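Local structure of lovastatin nonaketide synthase, polyketide synthase component (Aspergillus terreus, 7CPX) at residues A[2401-2413]-A[2420-2432]. The protein builds the nonaketide backbone of lovastatin from malonyl-CoA as a homodimeric, multidomain iterative polyketide synthase that works together with the partner enzyme LovC. The protein carries 2 engineered substitutions. Sequence-based numbering, arbitrary orientation.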
ATOM      1  N   LEU A2401     -17.384   5.886 -58.579  1.00101.71           N
ATOM      2  CA  LEU A2401     -16.772   5.264 -57.411  1.00101.71           C
ATOM      3  C   LEU A2401     -17.577   4.019 -57.073  1.00101.71           C
ATOM      4  O   LEU A2401     -18.634   4.098 -56.440  1.00101.71           O
ATOM      5  CB  LEU A2401     -16.727   6.236 -56.240  1.00101.71           C
ATOM      6  CG  LEU A2401     -15.699   7.363 -56.348  1.00101.71           C
ATOM      7  CD1 LEU A2401     -16.047   8.321 -57.474  1.00101.71           C
ATOM      8  CD2 LEU A2401     -15.592   8.108 -55.035  1.00101.71           C
ATOM      9  N   THR A2402     -17.096   2.868 -57.530  1.00108.03           N
ATOM     10  CA  THR A2402     -17.744   1.606 -57.204  1.00108.03           C
ATOM     11  C   THR A2402     -17.522   1.286 -55.733  1.00108.03           C
ATOM     12  O   THR A2402     -16.398   1.371 -55.231  1.00108.03           O
ATOM     13  CB  THR A2402     -17.195   0.487 -58.085  1.00108.03           C
ATOM     14  OG1 THR A2402     -17.385   0.827 -59.464  1.00108.03           O
ATOM     15  CG2 THR A2402     -17.902  -0.826 -57.792  1.00108.03           C
ATOM     16  N   THR A2403     -18.596   0.917 -55.043  1.00103.73           N
ATOM     17  CA  THR A2403     -18.533   0.721 -53.605  1.00103.73           C
ATOM     18  C   THR A2403     -19.552  -0.328 -53.191  1.00103.73           C
ATOM     19  O   THR A2403     -20.529  -0.588 -53.898  1.00103.73           O
ATOM     20  CB  THR A2403     -18.784   2.038 -52.859  1.00103.73           C
ATOM     21  OG1 THR A2403     -17.945   3.065 -53.405  1.00103.73           O
ATOM     22  CG2 THR A2403     -18.483   1.885 -51.386  1.00103.73           C
ATOM     23  N   GLY A2404     -19.311  -0.936 -52.033  1.00106.73           N
ATOM     24  CA  GLY A2404     -20.251  -1.868 -51.453  1.00106.73           C
ATOM     25  C   GLY A2404     -20.066  -3.313 -51.852  1.00106.73           C
ATOM     26  O   GLY A2404     -20.929  -4.139 -51.527  1.00106.73           O
ATOM     27  N   ILE A2405     -18.990  -3.650 -52.551  1.00110.49           N
ATOM     28  CA  ILE A2405     -18.695  -5.031 -52.920  1.00110.49           C
ATOM     29  C   ILE A2405     -17.707  -5.586 -51.898  1.00110.49           C
ATOM     30  O   ILE A2405     -16.579  -5.075 -51.807  1.00110.49           O
ATOM     31  CB  ILE A2405     -18.126  -5.130 -54.339  1.00110.49           C
ATOM     32  CG1 ILE A2405     -19.121  -4.533 -55.334  1.00110.49           C
ATOM     33  CG2 ILE A2405     -17.839  -6.581 -54.686  1.00110.49           C
ATOM     34  CD1 ILE A2405     -18.602  -4.461 -56.738  1.00110.49           C
ATOM     35  N   PRO A2406     -18.069  -6.609 -51.131  1.00110.79           N
ATOM     36  CA  PRO A2406     -17.153  -7.139 -50.128  1.00110.79           C
ATOM     37  C   PRO A2406     -16.117  -8.041 -50.771  1.00110.79           C
ATOM     38  O   PRO A2406     -16.274  -8.447 -51.933  1.00110.79           O
ATOM     39  CB  PRO A2406     -18.078  -7.931 -49.199  1.00110.79           C
ATOM     40  CG  PRO A2406     -19.122  -8.451 -50.121  1.00110.79           C
ATOM     41  CD  PRO A2406     -19.318  -7.392 -51.185  1.00110.79           C
ATOM     42  N   PRO A2407     -15.041  -8.369 -50.060  1.00113.34           N
ATOM     43  CA  PRO A2407     -14.126  -9.397 -50.567  1.00113.34           C
ATOM     44  C   PRO A2407     -14.884 -10.680 -50.862  1.00113.34           C
ATOM     45  O   PRO A2407     -15.421 -11.318 -49.952  1.00113.34           O
ATOM     46  CB  PRO A2407     -13.116  -9.567 -49.426  1.00113.34           C
ATOM     47  CG  PRO A2407     -13.158  -8.274 -48.691  1.00113.34           C
ATOM     48  CD  PRO A2407     -14.578  -7.799 -48.783  1.00113.34           C
ATOM     49  N   LEU A2408     -14.941 -11.059 -52.135  1.00117.76           N
ATOM     50  CA  LEU A2408     -15.792 -12.159 -52.571  1.00117.76           C
ATOM     51  C   LEU A2408     -15.140 -13.480 -52.188  1.00117.76           C
ATOM     52  O   LEU A2408     -14.121 -13.873 -52.767  1.00117.76           O
ATOM     53  CB  LEU A2408     -16.031 -12.073 -54.075  1.00117.76           C
ATOM     54  CG  LEU A2408     -16.572 -10.723 -54.547  1.00117.76           C
ATOM     55  CD1 LEU A2408     -16.667 -10.696 -56.053  1.00117.76           C
ATOM     56  CD2 LEU A2408     -17.925 -10.436 -53.924  1.00117.76           C
ATOM     57  N   ASP A2409     -15.725 -14.163 -51.214  1.00124.20           N
ATOM     58  CA  ASP A2409     -15.192 -15.438 -50.758  1.00124.20           C
ATOM     59  C   ASP A2409     -15.599 -16.541 -51.728  1.00124.20           C
ATOM     60  O   ASP A2409     -16.798 -16.733 -51.960  1.00124.20           O
ATOM     61  CB  ASP A2409     -15.706 -15.755 -49.360  1.00124.20           C
ATOM     62  CG  ASP A2409     -15.075 -17.003 -48.776  1.00124.20           C
ATOM     63  OD1 ASP A2409     -14.198 -17.596 -49.439  1.00124.20           O
ATOM     64  OD2 ASP A2409     -15.455 -17.391 -47.650  1.00124.20           O
ATOM     65  N   PRO A2410     -14.654 -17.279 -52.314  1.00125.82           N
ATOM     66  CA  PRO A2410     -15.050 -18.410 -53.168  1.00125.82           C
ATOM     67  C   PRO A2410     -15.903 -19.432 -52.442  1.00125.82           C
ATOM     68  O   PRO A2410     -16.742 -20.088 -53.073  1.00125.82           O
ATOM     69  CB  PRO A2410     -13.705 -19.002 -53.610  1.00125.82           C
ATOM     70  CG  PRO A2410     -12.746 -17.871 -53.515  1.00125.82           C
ATOM     71  CD  PRO A2410     -13.198 -17.052 -52.345  1.00125.82           C
ATOM     72  N   ALA A2411     -15.712 -19.591 -51.130  1.00124.52           N
ATOM     73  CA  ALA A2411     -16.539 -20.523 -50.372  1.00124.52           C
ATOM     74  C   ALA A2411     -18.015 -20.169 -50.477  1.00124.52           C
ATOM     75  O   ALA A2411     -18.874 -21.054 -50.395  1.00124.52           O
ATOM     76  CB  ALA A2411     -16.102 -20.538 -48.907  1.00124.52           C
ATOM     77  N   LEU A2412     -18.331 -18.886 -50.658  1.00122.05           N
ATOM     78  CA  LEU A2412     -19.699 -18.425 -50.837  1.00122.05           C
ATOM     79  C   LEU A2412     -20.043 -18.206 -52.305  1.00122.05           C
ATOM     80  O   LEU A2412     -21.015 -17.506 -52.611  1.00122.05           O
ATOM     81  CB  LEU A2412     -19.928 -17.139 -50.043  1.00122.05           C
ATOM     82  CG  LEU A2412     -19.657 -17.240 -48.540  1.00122.05           C
ATOM     83  CD1 LEU A2412     -19.878 -15.900 -47.863  1.00122.05           C
ATOM     84  CD2 LEU A2412     -20.533 -18.310 -47.906  1.00122.05           C
ATOM     85  N   LYS A2413     -19.261 -18.787 -53.217  1.00123.39           N
ATOM     86  CA  LYS A2413     -19.532 -18.627 -54.640  1.00123.39           C
ATOM     87  C   LYS A2413     -20.948 -19.060 -54.993  1.00123.39           C
ATOM     88  O   LYS A2413     -21.577 -18.464 -55.875  1.00123.39           O
ATOM     89  CB  LYS A2413     -18.512 -19.425 -55.452  1.00123.39           C
ATOM     90  CG  LYS A2413     -18.758 -19.416 -56.951  1.00123.39           C
ATOM     91  CD  LYS A2413     -17.562 -19.974 -57.707  1.00123.39           C
ATOM     92  CE  LYS A2413     -17.721 -19.802 -59.209  1.00123.39           C
ATOM     93  NZ  LYS A2413     -18.899 -20.543 -59.739  1.00123.39           N
ATOM     94  N   ASP A2420     -19.772 -15.486 -60.763  1.00122.21           N
ATOM     95  CA  ASP A2420     -19.345 -15.873 -62.099  1.00122.21           C
ATOM     96  C   ASP A2420     -19.085 -14.678 -63.005  1.00122.21           C
ATOM     97  O   ASP A2420     -18.516 -14.856 -64.088  1.00122.21           O
ATOM     98  CB  ASP A2420     -20.397 -16.778 -62.744  1.00122.21           C
ATOM     99  CG  ASP A2420     -20.611 -18.064 -61.972  1.00122.21           C
ATOM    100  OD1 ASP A2420     -19.653 -18.536 -61.324  1.00122.21           O
ATOM    101  OD2 ASP A2420     -21.736 -18.605 -62.013  1.00122.21           O
ATOM    102  N   ASP A2421     -19.480 -13.478 -62.597  1.00119.48           N
ATOM    103  CA  ASP A2421     -19.259 -12.296 -63.416  1.00119.48           C
ATOM    104  C   ASP A2421     -17.784 -11.914 -63.364  1.00119.48           C
ATOM    105  O   ASP A2421     -17.260 -11.666 -62.273  1.00119.48           O
ATOM    106  CB  ASP A2421     -20.121 -11.138 -62.926  1.00119.48           C
ATOM    107  CG  ASP A2421     -20.122  -9.963 -63.886  1.00119.48           C
ATOM    108  OD1 ASP A2421     -19.110  -9.758 -64.589  1.00119.48           O
ATOM    109  OD2 ASP A2421     -21.140  -9.241 -63.937  1.00119.48           O
ATOM    110  N   PRO A2422     -17.081 -11.857 -64.499  1.00121.56           N
ATOM    111  CA  PRO A2422     -15.663 -11.470 -64.456  1.00121.56           C
ATOM    112  C   PRO A2422     -15.439 -10.022 -64.072  1.00121.56           C
ATOM    113  O   PRO A2422     -14.309  -9.658 -63.728  1.00121.56           O
ATOM    114  CB  PRO A2422     -15.185 -11.744 -65.885  1.00121.56           C
ATOM    115  CG  PRO A2422     -16.408 -11.553 -66.711  1.00121.56           C
ATOM    116  CD  PRO A2422     -17.531 -12.107 -65.879  1.00121.56           C
ATOM    117  N   ARG A2423     -16.477  -9.186 -64.126  1.00118.22           N
ATOM    118  CA  ARG A2423     -16.318  -7.775 -63.795  1.00118.22           C
ATOM    119  C   ARG A2423     -15.727  -7.597 -62.401  1.00118.22           C
ATOM    120  O   ARG A2423     -15.002  -6.631 -62.142  1.00118.22           O
ATOM    121  CB  ARG A2423     -17.673  -7.076 -63.895  1.00118.22           C
ATOM    122  CG  ARG A2423     -17.610  -5.564 -63.961  1.00118.22           C
ATOM    123  CD  ARG A2423     -18.995  -4.959 -63.798  1.00118.22           C
ATOM    124  NE  ARG A2423     -19.117  -3.670 -64.469  1.00118.22           N
ATOM    125  CZ  ARG A2423     -19.448  -3.520 -65.744  1.00118.22           C
ATOM    126  NH1 ARG A2423     -19.685  -4.561 -66.525  1.00118.22           N
ATOM    127  NH2 ARG A2423     -19.544  -2.293 -66.250  1.00118.22           N
ATOM    128  N   ILE A2424     -16.014  -8.532 -61.498  1.00117.81           N
ATOM    129  CA  ILE A2424     -15.621  -8.430 -60.098  1.00117.81           C
ATOM    130  C   ILE A2424     -14.396  -9.294 -59.837  1.00117.81           C
ATOM    131  O   ILE A2424     -14.090  -9.620 -58.685  1.00117.81           O
ATOM    132  CB  ILE A2424     -16.778  -8.864 -59.186  1.00117.81           C
ATOM    133  CG1 ILE A2424     -16.931 -10.386 -59.265  1.00117.81           C
ATOM    134  CG2 ILE A2424     -18.059  -8.166 -59.599  1.00117.81           C
ATOM    135  CD1 ILE A2424     -18.265 -10.899 -58.836  1.00117.81           C
ATOM    136  N   GLY A2425     -13.689  -9.670 -60.902  1.00118.34           N
ATOM    137  CA  GLY A2425     -12.675 -10.703 -60.772  1.00118.34           C
ATOM    138  C   GLY A2425     -11.618 -10.370 -59.738  1.00118.34           C
ATOM    139  O   GLY A2425     -11.204 -11.227 -58.954  1.00118.34           O
ATOM    140  N   ASN A2426     -11.170  -9.114 -59.716  1.00115.90           N
ATOM    141  CA  ASN A2426     -10.091  -8.727 -58.816  1.00115.90           C
ATOM    142  C   ASN A2426     -10.520  -8.694 -57.356  1.00115.90           C
ATOM    143  O   ASN A2426      -9.659  -8.549 -56.481  1.00115.90           O
ATOM    144  CB  ASN A2426      -9.540  -7.358 -59.215  1.00115.90           C
ATOM    145  CG  ASN A2426      -8.028  -7.305 -59.163  1.00115.90           C
ATOM    146  OD1 ASN A2426      -7.353  -7.517 -60.169  1.00115.90           O
ATOM    147  ND2 ASN A2426      -7.486  -7.025 -57.982  1.00115.90           N
ATOM    148  N   LEU A2427     -11.815  -8.824 -57.069  1.00113.75           N
ATOM    149  CA  LEU A2427     -12.339  -8.686 -55.719  1.00113.75           C
ATOM    150  C   LEU A2427     -12.582 -10.030 -55.039  1.00113.75           C
ATOM    151  O   LEU A2427     -13.361 -10.096 -54.081  1.00113.75           O
ATOM    152  CB  LEU A2427     -13.639  -7.879 -55.745  1.00113.75           C
ATOM    153  CG  LEU A2427     -13.631  -6.641 -56.644  1.00113.75           C
ATOM    154  CD1 LEU A2427     -14.941  -5.886 -56.519  1.00113.75           C
ATOM    155  CD2 LEU A2427     -12.459  -5.736 -56.312  1.00113.75           C
ATOM    156  N   LYS A2428     -11.935 -11.093 -55.502  1.00121.26           N
ATOM    157  CA  LYS A2428     -12.170 -12.434 -54.989  1.00121.26           C
ATOM    158  C   LYS A2428     -11.064 -12.854 -54.028  1.00121.26           C
ATOM    159  O   LYS A2428      -9.891 -12.520 -54.213  1.00121.26           O
ATOM    160  CB  LYS A2428     -12.281 -13.434 -56.140  1.00121.26           C
ATOM    161  CG  LYS A2428     -13.514 -13.216 -57.001  1.00121.26           C
ATOM    162  CD  LYS A2428     -13.540 -14.138 -58.204  1.00121.26           C
ATOM    163  CE  LYS A2428     -14.817 -13.958 -59.010  1.00121.26           C
ATOM    164  NZ  LYS A2428     -14.852 -14.835 -60.213  1.00121.26           N
ATOM    165  N   ILE A2429     -11.458 -13.592 -52.994  1.00126.14           N
ATOM    166  CA  ILE A2429     -10.557 -14.023 -51.927  1.00126.14           C
ATOM    167  C   ILE A2429      -9.813 -15.279 -52.367  1.00126.14           C
ATOM    168  O   ILE A2429     -10.317 -16.028 -53.216  1.00126.14           O
ATOM    169  CB  ILE A2429     -11.335 -14.274 -50.624  1.00126.14           C
ATOM    170  CG1 ILE A2429     -12.121 -13.023 -50.224  1.00126.14           C
ATOM    171  CG2 ILE A2429     -10.399 -14.687 -49.490  1.00126.14           C
ATOM    172  CD1 ILE A2429     -12.960 -13.205 -48.977  1.00126.14           C
ATOM    173  N   PRO A2430      -8.607 -15.544 -51.837  1.00133.58           N
ATOM    174  CA  PRO A2430      -7.977 -16.853 -52.045  1.00133.58           C
ATOM    175  C   PRO A2430      -8.943 -18.011 -51.855  1.00133.58           C
ATOM    176  O   PRO A2430      -9.895 -17.914 -51.075  1.00133.58           O
ATOM    177  CB  PRO A2430      -6.866 -16.876 -50.988  1.00133.58           C
ATOM    178  CG  PRO A2430      -6.594 -15.422 -50.651  1.00133.58           C
ATOM    179  CD  PRO A2430      -7.644 -14.564 -51.307  1.00133.58           C
ATOM    180  N   GLU A2431      -8.701 -19.112 -52.566  1.00136.43           N
ATOM    181  CA  GLU A2431      -9.584 -20.271 -52.536  1.00136.43           C
ATOM    182  C   GLU A2431      -9.010 -21.463 -51.789  1.00136.43           C
ATOM    183  O   GLU A2431      -9.779 -22.263 -51.251  1.00136.43           O
ATOM    184  CB  GLU A2431      -9.943 -20.709 -53.964  1.00136.43           C
ATOM    185  CG  GLU A2431      -8.900 -20.387 -55.034  1.00136.43           C
ATOM    186  CD  GLU A2431      -7.577 -21.102 -54.823  1.00136.43           C
ATOM    187  OE1 GLU A2431      -7.010 -21.005 -53.717  1.00136.43           O
ATOM    188  OE2 GLU A2431      -7.103 -21.762 -55.772  1.00136.43           O
ATOM    189  N   TYR A2432      -7.688 -21.603 -51.739  1.00137.19           N
ATOM    190  CA  TYR A2432      -7.059 -22.734 -51.066  1.00137.19           C
ATOM    191  C   TYR A2432      -6.120 -22.251 -49.967  1.00137.19           C
ATOM    192  O   TYR A2432      -4.899 -22.310 -50.110  1.00137.19           O
ATOM    193  CB  TYR A2432      -6.291 -23.599 -52.070  1.00137.19           C
ATOM    194  CG  TYR A2432      -7.130 -24.114 -53.219  1.00137.19           C
ATOM    195  CD1 TYR A2432      -8.490 -24.348 -53.066  1.00137.19           C
ATOM    196  CD2 TYR A2432      -6.560 -24.363 -54.459  1.00137.19           C
ATOM    197  CE1 TYR A2432      -9.257 -24.816 -54.114  1.00137.19           C
ATOM    198  CE2 TYR A2432      -7.320 -24.831 -55.513  1.00137.19           C
ATOM    199  CZ  TYR A2432      -8.667 -25.056 -55.336  1.00137.19           C
ATOM    200  OH  TYR A2432      -9.428 -25.524 -56.383  1.00137.19           O
TER
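Leu2408 is held at both its N-H and its C=O by 2420-2432: its N donates to Leu2427 O (2.7 Å, 167° at the hydrogen), and its O accepts from Ile2429 N (2.7 Å). Lys2428 CA adds a CA-H...O contact to Leu2408 O. The two hydrogen bonds flank Lys2428 and make a single parallel beta bridge, with no longer ladder. Beside it, the Leu2408 side chain lays CB and CG against Leu2427 O and sends CD1 onto Ile2424, the two side chains crossing at about a right angle. Ile2424 meets that methyl with CG1 and CD1. Further up the chain, Ile2405 CG2 packs on Leu2427 CD1 at 3.5 Å. Ile2429 covers the other flank: with CG1 anti to the carbonyl carbon (chi1 -56°), CD1 touches Pro2407 CB and Asp2409 CA, while its CB backs onto Pro2410 CD.

All this belongs to the C-terminal end of the ketoreductase domain, where the chain leaves edge strand 2400-2402 of the parallel Rossmann-type sheet and loops round, so that 2427-2429 comes to run alongside 2407-2409 in the same direction. An Asx turn, Ala2411 N to Asp2409 OD1 (3.0 Å), begins the turn away from the bridge; farther on, Lys2413 NZ meets the syn lone pair of Asp2420 OD1 (2.7 Å), a salt bridge across the two ends of the connecting loop. Outside, Arg1812 holds Ile2405 O, Met2299 touches Ile2405 and Ile2424, and Lys2428 NZ bonds Phe2419 O.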